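Local coordinates for surface layer protein (Geobacillus stearothermophilus, PDB 4UJ7) that probably self-assembles into the surface layer that coats the bacterial cell, this two-domain piece (domains 5 and 6) binding calcium ions, at residues T160-A163 with T164-G168; I186-N189 with G190-K193; L39-Q42 with Y43-F47. All coordinates share one frame; numbering follows the deposited sequence.

Contact 1: residues T160-A163 with T164-G168. With CA (calcium ion), chain D.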
loop_
_atom_site.group_PDB
_atom_site.type_symbol
_atom_site.label_atom_id
_atom_site.label_comp_id
_atom_site.label_asym_id
_atom_site.label_seq_id
_atom_site.Cartn_x
_atom_site.Cartn_y
_atom_site.Cartn_z
ATOM N N THR A 160 -13.342 -7.294 -10.273
ATOM C CA THR A 160 -13.602 -7.429 -11.704
ATOM C C THR A 160 -13.611 -6.075 -12.406
ATOM O O THR A 160 -13.857 -5.037 -11.786
ATOM C CB THR A 160 -14.977 -8.085 -11.968
ATOM O OG1 THR A 160 -16.010 -7.319 -11.337
ATOM C CG2 THR A 160 -15.007 -9.530 -11.441
ATOM N N SER A 161 -13.344 -6.103 -13.706
ATOM C CA SER A 161 -13.552 -4.946 -14.568
ATOM C C SER A 161 -14.777 -5.209 -15.433
ATOM O O SER A 161 -15.337 -6.309 -15.410
ATOM C CB SER A 161 -12.333 -4.745 -15.461
ATOM O OG SER A 161 -12.116 -5.892 -16.272
ATOM N N GLU A 162 -15.155 -4.218 -16.240
ATOM C CA GLU A 162 -16.300 -4.376 -17.138
ATOM C C GLU A 162 -16.197 -5.656 -17.988
ATOM O O GLU A 162 -15.117 -6.018 -18.468
ATOM C CB GLU A 162 -16.473 -3.143 -18.034
ATOM C CG GLU A 162 -15.248 -2.820 -18.883
ATOM C CD GLU A 162 -15.380 -1.595 -19.753
ATOM O OE1 GLU A 162 -16.478 -0.970 -19.758
ATOM O OE2 GLU A 162 -14.387 -1.238 -20.422
ATOM N N ALA A 163 -17.321 -6.344 -18.146
ATOM C CA ALA A 163 -17.371 -7.605 -18.877
ATOM C C ALA A 163 -17.021 -7.455 -20.359
ATOM O O ALA A 163 -16.373 -8.315 -20.932
ATOM C CB ALA A 163 -18.758 -8.243 -18.713
ATOM N N THR A 164 -17.484 -6.373 -20.970
ATOM C CA THR A 164 -17.239 -6.042 -22.372
ATOM C C THR A 164 -16.450 -4.729 -22.360
ATOM O O THR A 164 -16.869 -3.770 -21.697
ATOM C CB THR A 164 -18.598 -5.813 -23.063
ATOM O OG1 THR A 164 -19.316 -7.051 -23.118
ATOM C CG2 THR A 164 -18.456 -5.251 -24.452
ATOM N N ASP A 165 -15.323 -4.669 -23.067
ATOM C CA ASP A 165 -14.523 -3.442 -23.095
ATOM C C ASP A 165 -15.237 -2.317 -23.822
ATOM O O ASP A 165 -15.760 -2.519 -24.917
ATOM C CB ASP A 165 -13.163 -3.644 -23.767
ATOM C CG ASP A 165 -12.382 -2.356 -23.849
ATOM O OD1 ASP A 165 -12.233 -1.698 -22.804
ATOM O OD2 ASP A 165 -11.948 -1.963 -24.944
ATOM N N THR A 166 -15.249 -1.135 -23.211
ATOM C CA THR A 166 -15.906 0.020 -23.824
ATOM C C THR A 166 -14.996 1.242 -23.936
ATOM O O THR A 166 -15.461 2.322 -24.352
ATOM C CB THR A 166 -17.210 0.422 -23.072
ATOM O OG1 THR A 166 -16.880 0.940 -21.770
ATOM C CG2 THR A 166 -18.220 -0.748 -22.940
ATOM N N ASN A 167 -13.718 1.095 -23.551
ATOM C CA ASN A 167 -12.781 2.220 -23.540
ATOM C C ASN A 167 -11.355 1.927 -24.020
ATOM O O ASN A 167 -10.483 2.807 -23.950
ATOM C CB ASN A 167 -12.743 2.871 -22.141
ATOM C CG ASN A 167 -12.134 1.968 -21.091
ATOM O OD1 ASN A 167 -12.015 0.766 -21.284
ATOM N ND2 ASN A 167 -11.712 2.556 -19.970
ATOM N N GLY A 168 -11.091 0.714 -24.510
ATOM C CA GLY A 168 -9.747 0.388 -25.017
ATOM C C GLY A 168 -8.684 0.124 -23.946
ATOM O O GLY A 168 -7.502 -0.040 -24.265
HETATM CA CA CA D . -12.106 -1.449 -20.428
HETATM O O HOH W 1 -12.139 -3.865 -20.461
#

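Contact 2: residues I186-N189 with G190-K193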
loop_
_atom_site.group_PDB
_atom_site.type_symbol
_atom_site.label_atom_id
_atom_site.label_comp_id
_atom_site.label_asym_id
_atom_site.label_seq_id
_atom_site.Cartn_x
_atom_site.Cartn_y
_atom_site.Cartn_z
ATOM N N ILE A 186 -3.101 -6.711 -10.664
ATOM C CA ILE A 186 -3.737 -6.225 -11.889
ATOM C C ILE A 186 -2.652 -6.047 -12.959
ATOM O O ILE A 186 -1.629 -5.398 -12.715
ATOM C CB ILE A 186 -4.442 -4.860 -11.635
ATOM C CG1 ILE A 186 -5.217 -4.835 -10.296
ATOM C CG2 ILE A 186 -5.343 -4.518 -12.821
ATOM C CD1 ILE A 186 -6.253 -5.932 -10.164
ATOM N N THR A 187 -2.870 -6.608 -14.146
ATOM C CA THR A 187 -1.897 -6.482 -15.244
ATOM C C THR A 187 -2.605 -6.118 -16.544
ATOM O O THR A 187 -3.817 -6.314 -16.676
ATOM C CB THR A 187 -1.130 -7.793 -15.453
ATOM O OG1 THR A 187 -2.069 -8.862 -15.615
ATOM C CG2 THR A 187 -0.181 -8.097 -14.263
ATOM N N ASP A 188 -1.853 -5.574 -17.497
ATOM C CA ASP A 188 -2.379 -5.253 -18.838
ATOM C C ASP A 188 -2.789 -6.547 -19.537
ATOM O O ASP A 188 -2.127 -7.576 -19.415
ATOM C CB ASP A 188 -1.294 -4.546 -19.644
ATOM C CG ASP A 188 -1.791 -3.997 -20.971
ATOM O OD1 ASP A 188 -3.007 -3.806 -21.145
ATOM O OD2 ASP A 188 -0.919 -3.682 -21.826
ATOM N N ASN A 189 -3.904 -6.474 -20.260
ATOM C CA ASN A 189 -4.354 -7.562 -21.134
ATOM C C ASN A 189 -4.757 -7.007 -22.494
ATOM O O ASN A 189 -5.923 -7.054 -22.874
ATOM C CB ASN A 189 -5.549 -8.282 -20.491
ATOM C CG ASN A 189 -5.977 -9.518 -21.269
ATOM O OD1 ASN A 189 -5.165 -10.160 -21.934
ATOM N ND2 ASN A 189 -7.259 -9.858 -21.178
ATOM N N GLY A 190 -3.784 -6.483 -23.224
ATOM C CA GLY A 190 -4.015 -5.971 -24.587
ATOM C C GLY A 190 -4.692 -4.617 -24.716
ATOM O O GLY A 190 -5.393 -4.375 -25.710
ATOM N N SER A 191 -4.460 -3.716 -23.755
ATOM C CA SER A 191 -4.953 -2.335 -23.862
ATOM C C SER A 191 -4.478 -1.664 -25.144
ATOM O O SER A 191 -3.296 -1.740 -25.471
ATOM C CB SER A 191 -4.460 -1.488 -22.683
ATOM O OG SER A 191 -5.057 -1.920 -21.467
ATOM N N LYS A 192 -5.397 -1.024 -25.858
ATOM C CA LYS A 192 -5.044 -0.249 -27.045
ATOM C C LYS A 192 -4.885 1.239 -26.745
ATOM O O LYS A 192 -4.234 1.975 -27.512
ATOM C CB LYS A 192 -6.087 -0.451 -28.137
ATOM C CG LYS A 192 -6.136 -1.880 -28.651
ATOM C CD LYS A 192 -6.691 -1.926 -30.059
ATOM C CE LYS A 192 -6.513 -3.308 -30.657
ATOM N NZ LYS A 192 -7.354 -3.454 -31.876
ATOM N N LYS A 193 -5.478 1.678 -25.635
ATOM C CA LYS A 193 -5.475 3.086 -25.258
ATOM C C LYS A 193 -5.004 3.247 -23.825
ATOM O O LYS A 193 -5.050 2.308 -23.042
ATOM C CB LYS A 193 -6.888 3.684 -25.343
ATOM C CG LYS A 193 -7.554 3.670 -26.715
ATOM C CD LYS A 193 -8.886 4.406 -26.608
ATOM C CE LYS A 193 -9.888 3.982 -27.667
ATOM N NZ LYS A 193 -9.688 4.747 -28.928
HETATM O O HOH W 2 -1.121 -3.025 -24.398
#

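Contact 3: residues L39-Q42 with Y43-F47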
loop_
_atom_site.group_PDB
_atom_site.type_symbol
_atom_site.label_atom_id
_atom_site.label_comp_id
_atom_site.label_asym_id
_atom_site.label_seq_id
_atom_site.Cartn_x
_atom_site.Cartn_y
_atom_site.Cartn_z
ATOM N N LEU A 39 11.310 10.240 0.680
ATOM C CA LEU A 39 12.412 11.123 1.082
ATOM C C LEU A 39 12.448 12.324 0.170
ATOM O O LEU A 39 12.402 12.161 -1.038
ATOM C CB LEU A 39 13.760 10.386 1.004
ATOM C CG LEU A 39 13.936 9.116 1.848
ATOM C CD1 LEU A 39 15.361 8.601 1.761
ATOM C CD2 LEU A 39 13.547 9.321 3.299
ATOM N N LYS A 40 12.491 13.530 0.744
ATOM C CA LYS A 40 12.454 14.758 -0.047
ATOM C C LYS A 40 13.594 15.717 0.284
ATOM O O LYS A 40 14.016 15.829 1.425
ATOM C CB LYS A 40 11.088 15.460 0.083
ATOM C CG LYS A 40 9.938 14.653 -0.514
ATOM C CD LYS A 40 8.581 15.300 -0.287
ATOM C CE LYS A 40 7.478 14.430 -0.866
ATOM N NZ LYS A 40 6.125 15.054 -0.735
ATOM N N ASP A 41 14.083 16.404 -0.737
ATOM C CA ASP A 41 15.081 17.447 -0.529
ATOM C C ASP A 41 14.439 18.770 -0.112
ATOM O O ASP A 41 13.224 18.845 0.086
ATOM C CB ASP A 41 16.026 17.604 -1.735
ATOM C CG ASP A 41 15.336 18.122 -2.996
ATOM O OD1 ASP A 41 14.260 18.751 -2.939
ATOM O OD2 ASP A 41 15.898 17.880 -4.082
ATOM N N GLN A 42 15.272 19.804 0.018
ATOM C CA GLN A 42 14.804 21.110 0.513
ATOM C C GLN A 42 13.886 21.826 -0.483
ATOM O O GLN A 42 13.192 22.784 -0.129
ATOM C CB GLN A 42 15.986 22.002 0.943
ATOM C CG GLN A 42 16.918 22.479 -0.171
ATOM C CD GLN A 42 18.114 21.567 -0.410
ATOM O OE1 GLN A 42 17.969 20.362 -0.623
ATOM N NE2 GLN A 42 19.313 22.148 -0.390
ATOM N N TYR A 43 13.869 21.343 -1.719
ATOM C CA TYR A 43 13.015 21.905 -2.767
ATOM C C TYR A 43 11.734 21.093 -2.983
ATOM O O TYR A 43 10.920 21.407 -3.858
ATOM C CB TYR A 43 13.812 22.041 -4.070
ATOM C CG TYR A 43 15.104 22.808 -3.897
ATOM C CD1 TYR A 43 15.094 24.196 -3.722
ATOM C CD2 TYR A 43 16.331 22.155 -3.885
ATOM C CE1 TYR A 43 16.270 24.903 -3.544
ATOM C CE2 TYR A 43 17.516 22.854 -3.712
ATOM C CZ TYR A 43 17.477 24.230 -3.543
ATOM O OH TYR A 43 18.646 24.932 -3.364
ATOM N N GLY A 44 11.560 20.035 -2.194
ATOM C CA GLY A 44 10.362 19.220 -2.268
ATOM C C GLY A 44 10.419 18.106 -3.297
ATOM O O GLY A 44 9.428 17.414 -3.522
ATOM N N ASN A 45 11.580 17.925 -3.919
ATOM C CA ASN A 45 11.762 16.863 -4.910
ATOM C C ASN A 45 12.274 15.570 -4.276
ATOM O O ASN A 45 12.869 15.602 -3.200
ATOM C CB ASN A 45 12.708 17.330 -6.009
ATOM C CG ASN A 45 12.124 18.480 -6.821
ATOM O OD1 ASN A 45 10.929 18.493 -7.119
ATOM N ND2 ASN A 45 12.961 19.445 -7.170
ATOM N N LYS A 46 12.033 14.443 -4.943
ATOM C CA LYS A 46 12.465 13.146 -4.415
ATOM C C LYS A 46 13.980 13.106 -4.248
ATOM O O LYS A 46 14.730 13.657 -5.057
ATOM C CB LYS A 46 11.953 11.990 -5.279
ATOM C CG LYS A 46 10.434 11.863 -5.258
ATOM C CD LYS A 46 9.974 10.443 -5.530
ATOM C CE LYS A 46 8.583 10.415 -6.141
ATOM N NZ LYS A 46 8.634 10.635 -7.611
ATOM N N PHE A 47 14.414 12.465 -3.170
ATOM C CA PHE A 47 15.831 12.353 -2.838
ATOM C C PHE A 47 16.118 10.885 -2.535
ATOM O O PHE A 47 15.432 10.289 -1.713
ATOM C CB PHE A 47 16.121 13.232 -1.612
ATOM C CG PHE A 47 17.559 13.240 -1.181
ATOM C CD1 PHE A 47 18.462 14.138 -1.755
ATOM C CD2 PHE A 47 18.009 12.369 -0.191
ATOM C CE1 PHE A 47 19.794 14.155 -1.357
ATOM C CE2 PHE A 47 19.344 12.386 0.213
ATOM C CZ PHE A 47 20.225 13.281 -0.373
HETATM O O HOH W 3 6.657 17.413 -2.536
HETATM O O HOH W 4 16.911 15.468 -4.792
HETATM O O HOH W 5 15.655 19.257 -6.410
#

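Contact 1: residues T160-A163 with T164-G168
E162, D165 and N167 form much of a calcium site in a surface loop of the second of two bacterial Ig-like (BIG2) domains. Each gives the metal one side-chain oxygen: E162 OE2 lies 2.3 Å from the calcium ion, D165 OD1 and N167 OD1 both 2.4 Å, and a water takes a further place. The acids suit the ion, their negative charge probably offsetting that of the metal, while the asparagine adds a neutral amide oxygen. E162 sets out with CG between the backbone N and the carbonyl carbon (chi1 58°) and then runs extended, a shape that carries its carboxylate across the loop to the metal. There T166 fixes its rotation with two bonds. The hydroxyl T166 OG1 donates to the syn lone pair of E162 OE1 at 2.8 Å, and the amide T166 N reaches E162 OE2 at 2.9 Å from above the carboxylate plane, so the oxygen that binds the metal also accepts a hydrogen bond. D165 is steadied by the backbone after it. D165 OD1 accepts from N167 N at 3.3 Å, which makes an Asx turn, and D165 OD2 uses its syn lone pair for G168 N at 2.8 Å. Glycine suits position 168, where phi is positive. The loop joins strand 158-160 to strand 171-178. V169 O, from the same loop just past G168, and both carboxylate oxygens of E197 complete the site, and because E197 belongs to strand 195-203, the calcium ion pins the loop to that neighbouring strand.

Contact 2: residues I186-N189 with G190-K193
D188 OD1 draws the amide of S191 and lies close to its hydroxyl. The amide S191 N donates to it at 3.0 Å with a fairly straight N-H...O angle of 158°, meeting the oxygen on its syn side a little out of the carboxylate plane. The hydroxyl S191 OG lies 2.8 Å from D188 OD1, close enough to donate as well, although its proton has another acceptor within reach. S191 OG stands beside its own backbone N (chi1 -68°), which brings hydroxyl and amide to the same oxygen. The aspartate, for its part, has CG anti to the backbone N, which swings the carboxylate over the turn that follows. Its second oxygen is used too: a water donates to D188 OD2 and to S191 O, each at 2.7 Å, and bridges the turn. Between D188 and S191 the chain passes through G190, with positive phi; a beta carbon there would clash with N189 O, hence the glycine. The turn follows strand 181-188 and leads to strand 195-203. S191 OG also bonds to I170 N and its side chain packs on V169, a calcium ligand, while D188 lies against I123 of strand 122-124 and T187 pairs with N172 of strand 171-178.

Contact 3: residues L39-Q42 with Y43-F47
L39-D41 turns back on N45-F47 through a type I turn from D41 to G44 with a G1 bulge, closed by D41 N to N45 O (2.9 Å) and G44 N to D41 O (3.1 Å), with K40 and K46 bridged beyond it and F47 N bonded to L39 O. G44 is the bulge glycine: at its backbone angles a beta carbon would collide with the carbonyl oxygen of Y43. D41 organises the turn from within. Its CG sits between the backbone N and the carbonyl carbon (chi1 66°), which folds the carboxylate inward, and D41 OD1 accepts from Y43 N at 2.9 Å and from N45 N at 3.0 Å, the two amides arriving from opposite faces of its plane. D41 OD2 accepts hydrogen bonds from two waters, one shared with K46 O and the other with N45 ND2. With an alanine here, the amides of Y43 and N45 would probably lose their shared acceptor and the turn be freer to flex. Outside, Q42 CG rests over one face of the Y43 ring, 3.8 Å from its centroid, as a CH-pi contact, with the amide nearly parallel to the ring; the amide is tied to V14 N and N12 O. L39 and F47 face L15 of strand 15-20. Two amides and two waters donating to one carboxylate would be expected to favour its ionised form.

Overall arrangement
From the N terminus, contact 3 comes first: residues 39-47 turn the chain back after strand 32-41, on the way to strand 52-55 of the first BIG2 domain. Contacts 1 and 2 belong to the second. Contact 1 shapes the loop from strand 158-160 to strand 171-178, and contact 2 the turn from strand 181-188 to strand 195-203. The three follow in series; none nests or crosses. Contacts 1 and 2 nevertheless meet, their centres 11 Å apart, where G168 O probably accepts from K192 N and K193 N, joining the two loops beside the calcium ion. Contact 3 stands apart, its centre about 39 Å from that of contact 1 and 33 Å from that of contact 2.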